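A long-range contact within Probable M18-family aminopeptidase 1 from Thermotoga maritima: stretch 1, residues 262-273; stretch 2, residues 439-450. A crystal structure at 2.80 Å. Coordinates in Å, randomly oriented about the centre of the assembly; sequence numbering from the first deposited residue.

Stretch 1 262-273: LSANPEKSIGVI
Stretch 2 (439-450) TYVAYRSLMEKL

The C-terminal helix of the chain packs against a helix end, loop and strand some 175 residues earlier in sequence through a mixed contact, polar where the loop leaves its helix and apolar along the strand, burying 589 Å² summed over both sides. Helix 439-449 runs at 134° to strand 270-273, N-to-C directions compared, and their axes approach to 9.3 Å. Two pairs set the register: Ala264 CA lies 5.6 Å from Arg444 CA, and Ile270 CA lies 6.2 Å from Met447 CA.

Stretch 1 ends a helix at Ser263 (phi/psi -113/9), and Ala264 (-80/155) is the first residue to leave helical geometry. Extended conformations dominate from there, interrupted at Glu267 (-124/-14), and lead into the strand through Ile270 (-133/172), Gly271 (179/166) and Val272 (-137/133).

Just past the end of the helix, Asn265 N donates to Glu448 OE1 at 2.8 Å with an N-H...acceptor angle of 158°. Glu448 (chi1 m, chi2 t) begins sideways, but its end comes nearer and reaches this amide. The same oxygen takes a weak, nearly straight hydrogen bond from Arg444 NE (3.3 Å to Glu448 OE1, 176°), part of a salt bridge one helical turn apart that links the two side chains beside the loop. Arg444 is fully extended, chi1 to chi3 all t, and Ser263 O sits over one face of its guanidinium, 3.2 Å from Arg444 CZ. That placement gives poor angles to the two close nitrogens, Arg444 NE and NH2, so neither approach is a hydrogen bond. Arg444 NH1 instead donates to Tyr440 OH at 3.3 Å. Tyr440 (chi1 t, chi2 71°) completes the polar cluster: its OH and Ser263 OG, with Ser263 in the p rotamer, share a 2.8 Å hydrogen bond at the edge of the ring.

Toward the strand, selenomethionine Met447 (chi1 m, chi2 t, chi3 119°) points toward stretch 1 and has the largest area covered, 113 Å². Its CB lies 3.9 Å from Ile270 CG2, with Ile270 at chi1 p and chi2 t. Farther out, Met447 CE reaches 3.4 Å from both Val272 CG2 (Val272 chi1 t) and Gly271 O, so one long side chain spans successive strand residues.

Charges at the chain terminus are only loosely paired. Glu267 OE1 lies 4.0 Å from Lys449 NZ, and the extended Lys268 places NZ 4.5 Å from Leu450 OXT, both beyond salt-bridge range.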

# COMPACT_ATOMS: atom_id res chain seq x y z
N LEU A 262 -45.17 20.54 -36.10
CA LEU A 262 -46.26 20.24 -37.02
C LEU A 262 -47.66 20.66 -36.59
O LEU A 262 -48.51 20.92 -37.45
CB LEU A 262 -46.26 18.74 -37.33
CG LEU A 262 -45.00 18.16 -37.96
CD1 LEU A 262 -45.26 16.73 -38.39
CD2 LEU A 262 -44.57 18.99 -39.15
N SER A 263 -47.92 20.73 -35.29
CA SER A 263 -49.26 21.08 -34.84
C SER A 263 -49.38 22.42 -34.14
O SER A 263 -50.43 22.75 -33.58
CB SER A 263 -49.81 19.98 -33.93
OG SER A 263 -49.08 19.93 -32.72
N ALA A 264 -48.33 23.20 -34.17
CA ALA A 264 -48.38 24.49 -33.51
C ALA A 264 -49.10 25.54 -34.36
O ALA A 264 -49.17 25.43 -35.59
CB ALA A 264 -46.97 24.96 -33.17
N ASN A 265 -49.65 26.55 -33.68
CA ASN A 265 -50.32 27.67 -34.33
C ASN A 265 -49.38 28.82 -33.99
O ASN A 265 -49.57 29.52 -32.99
CB ASN A 265 -51.70 27.89 -33.74
CG ASN A 265 -52.60 26.69 -33.92
OD1 ASN A 265 -52.85 26.26 -35.04
ND2 ASN A 265 -53.08 26.12 -32.81
N PRO A 266 -48.33 29.00 -34.80
CA PRO A 266 -47.32 30.05 -34.62
C PRO A 266 -47.86 31.47 -34.68
O PRO A 266 -48.85 31.74 -35.36
CB PRO A 266 -46.33 29.78 -35.75
CG PRO A 266 -46.55 28.33 -36.07
CD PRO A 266 -48.03 28.21 -36.00
N GLU A 267 -47.19 32.37 -33.98
CA GLU A 267 -47.56 33.77 -33.96
C GLU A 267 -46.30 34.48 -34.41
O GLU A 267 -46.32 35.65 -34.79
CB GLU A 267 -47.95 34.19 -32.54
CG GLU A 267 -48.84 35.41 -32.48
CD GLU A 267 -49.38 35.65 -31.08
OE1 GLU A 267 -49.92 34.70 -30.48
OE2 GLU A 267 -49.27 36.80 -30.59
N LYS A 268 -45.21 33.72 -34.38
CA LYS A 268 -43.88 34.18 -34.74
C LYS A 268 -43.24 32.98 -35.45
O LYS A 268 -43.55 31.84 -35.13
CB LYS A 268 -43.14 34.53 -33.44
CG LYS A 268 -41.67 34.85 -33.55
CD LYS A 268 -41.10 35.04 -32.14
CE LYS A 268 -39.65 35.48 -32.18
NZ LYS A 268 -39.07 35.65 -30.81
N SER A 269 -42.36 33.22 -36.41
CA SER A 269 -41.72 32.10 -37.09
C SER A 269 -41.21 31.09 -36.07
O SER A 269 -40.72 31.47 -35.01
CB SER A 269 -40.54 32.57 -37.95
OG SER A 269 -40.95 33.27 -39.11
N ILE A 270 -41.32 29.80 -36.39
CA ILE A 270 -40.83 28.76 -35.49
C ILE A 270 -40.02 27.74 -36.29
O ILE A 270 -39.99 27.78 -37.51
CB ILE A 270 -41.98 28.02 -34.80
CG1 ILE A 270 -42.82 27.27 -35.83
CG2 ILE A 270 -42.81 29.00 -34.00
CD1 ILE A 270 -43.83 26.30 -35.24
N GLY A 271 -39.37 26.82 -35.59
CA GLY A 271 -38.59 25.82 -36.28
C GLY A 271 -37.88 24.85 -35.35
O GLY A 271 -37.80 25.09 -34.14
N VAL A 272 -37.39 23.76 -35.92
CA VAL A 272 -36.68 22.73 -35.17
C VAL A 272 -35.44 22.29 -35.94
O VAL A 272 -35.50 22.02 -37.13
CB VAL A 272 -37.56 21.49 -34.92
CG1 VAL A 272 -36.79 20.50 -34.09
CG2 VAL A 272 -38.85 21.87 -34.22
N ILE A 273 -34.30 22.21 -35.25
CA ILE A 273 -33.07 21.76 -35.90
C ILE A 273 -32.57 20.48 -35.23
O ILE A 273 -32.57 20.36 -34.01
CB ILE A 273 -32.00 22.84 -35.82
CG1 ILE A 273 -32.56 24.14 -36.39
CG2 ILE A 273 -30.78 22.44 -36.62
CD1 ILE A 273 -31.71 25.33 -36.07
N THR A 439 -43.95 16.79 -22.65
CA THR A 439 -42.84 17.49 -23.28
C THR A 439 -43.38 18.11 -24.55
O THR A 439 -43.16 19.29 -24.83
CB THR A 439 -41.69 16.53 -23.61
OG1 THR A 439 -41.08 16.10 -22.39
CG2 THR A 439 -40.65 17.22 -24.49
N TYR A 440 -44.09 17.29 -25.32
CA TYR A 440 -44.73 17.71 -26.56
C TYR A 440 -45.63 18.92 -26.32
O TYR A 440 -45.70 19.83 -27.15
CB TYR A 440 -45.58 16.56 -27.12
CG TYR A 440 -46.67 17.01 -28.05
CD1 TYR A 440 -46.38 17.49 -29.33
CD2 TYR A 440 -48.01 16.96 -27.66
CE1 TYR A 440 -47.39 17.91 -30.19
CE2 TYR A 440 -49.02 17.38 -28.51
CZ TYR A 440 -48.71 17.86 -29.77
OH TYR A 440 -49.72 18.29 -30.60
N VAL A 441 -46.32 18.92 -25.19
CA VAL A 441 -47.20 20.02 -24.85
C VAL A 441 -46.36 21.26 -24.55
O VAL A 441 -46.64 22.34 -25.07
CB VAL A 441 -48.05 19.69 -23.62
CG1 VAL A 441 -48.92 20.88 -23.25
CG2 VAL A 441 -48.90 18.46 -23.90
N ALA A 442 -45.33 21.10 -23.73
CA ALA A 442 -44.45 22.20 -23.37
C ALA A 442 -43.81 22.83 -24.61
O ALA A 442 -43.85 24.05 -24.79
CB ALA A 442 -43.37 21.72 -22.41
N TYR A 443 -43.23 21.99 -25.47
CA TYR A 443 -42.58 22.46 -26.69
C TYR A 443 -43.51 23.23 -27.63
O TYR A 443 -43.11 24.22 -28.24
CB TYR A 443 -41.98 21.29 -27.45
CG TYR A 443 -40.71 20.73 -26.85
CD1 TYR A 443 -40.13 19.58 -27.37
CD2 TYR A 443 -40.10 21.35 -25.75
CE1 TYR A 443 -38.96 19.05 -26.82
CE2 TYR A 443 -38.93 20.83 -25.20
CZ TYR A 443 -38.37 19.68 -25.74
OH TYR A 443 -37.22 19.15 -25.20
N ARG A 444 -44.75 22.75 -27.76
CA ARG A 444 -45.73 23.37 -28.65
C ARG A 444 -46.17 24.72 -28.13
O ARG A 444 -46.20 25.70 -28.88
CB ARG A 444 -46.94 22.46 -28.80
CG ARG A 444 -48.07 23.08 -29.59
CD ARG A 444 -49.26 22.14 -29.71
NE ARG A 444 -50.42 22.81 -30.30
CZ ARG A 444 -51.55 22.20 -30.63
NH1 ARG A 444 -51.69 20.90 -30.43
NH2 ARG A 444 -52.55 22.90 -31.16
N SER A 445 -46.53 24.77 -26.86
CA SER A 445 -46.99 26.01 -26.26
C SER A 445 -45.85 27.01 -26.07
O SER A 445 -46.08 28.19 -25.84
CB SER A 445 -47.69 25.72 -24.93
OG SER A 445 -46.89 24.92 -24.09
N LEU A 446 -44.61 26.54 -26.16
CA LEU A 446 -43.47 27.45 -26.01
C LEU A 446 -43.15 28.09 -27.35
O LEU A 446 -42.68 29.24 -27.40
CB LEU A 446 -42.24 26.71 -25.49
CG LEU A 446 -42.13 26.57 -23.97
CD1 LEU A 446 -40.92 25.72 -23.64
CD2 LEU A 446 -42.02 27.94 -23.32
N MSE A 447 -43.40 27.37 -28.44
CA MSE A 447 -43.15 27.90 -29.77
C MSE A 447 -44.25 28.91 -30.07
O MSE A 447 -44.03 29.92 -30.74
CB MSE A 447 -43.20 26.79 -30.82
CG MSE A 447 -42.22 25.67 -30.59
SE MSE A 447 -42.50 24.23 -31.85
CE MSE A 447 -40.78 24.26 -32.73
N GLU A 448 -45.44 28.61 -29.56
CA GLU A 448 -46.62 29.45 -29.76
C GLU A 448 -46.67 30.73 -28.94
O GLU A 448 -47.08 31.78 -29.44
CB GLU A 448 -47.90 28.65 -29.45
CG GLU A 448 -48.31 27.63 -30.50
CD GLU A 448 -49.52 26.81 -30.08
OE1 GLU A 448 -50.07 26.07 -30.93
OE2 GLU A 448 -49.93 26.89 -28.90
N LYS A 449 -46.25 30.65 -27.68
CA LYS A 449 -46.34 31.80 -26.79
C LYS A 449 -45.06 32.57 -26.45
O LYS A 449 -45.14 33.65 -25.88
CB LYS A 449 -47.03 31.38 -25.49
CG LYS A 449 -48.31 30.55 -25.69
CD LYS A 449 -49.56 31.41 -25.79
CE LYS A 449 -49.65 32.20 -27.09
NZ LYS A 449 -49.89 31.34 -28.28
N LEU A 450 -43.88 32.04 -26.79
CA LEU A 450 -42.67 32.80 -26.46
C LEU A 450 -42.48 33.98 -27.40
O LEU A 450 -42.22 35.10 -26.90
CB LEU A 450 -41.40 31.92 -26.49
CG LEU A 450 -40.98 31.27 -25.16
CD1 LEU A 450 -39.51 30.91 -25.21
CD2 LEU A 450 -41.23 32.21 -24.00
OXT LEU A 450 -42.59 33.78 -28.62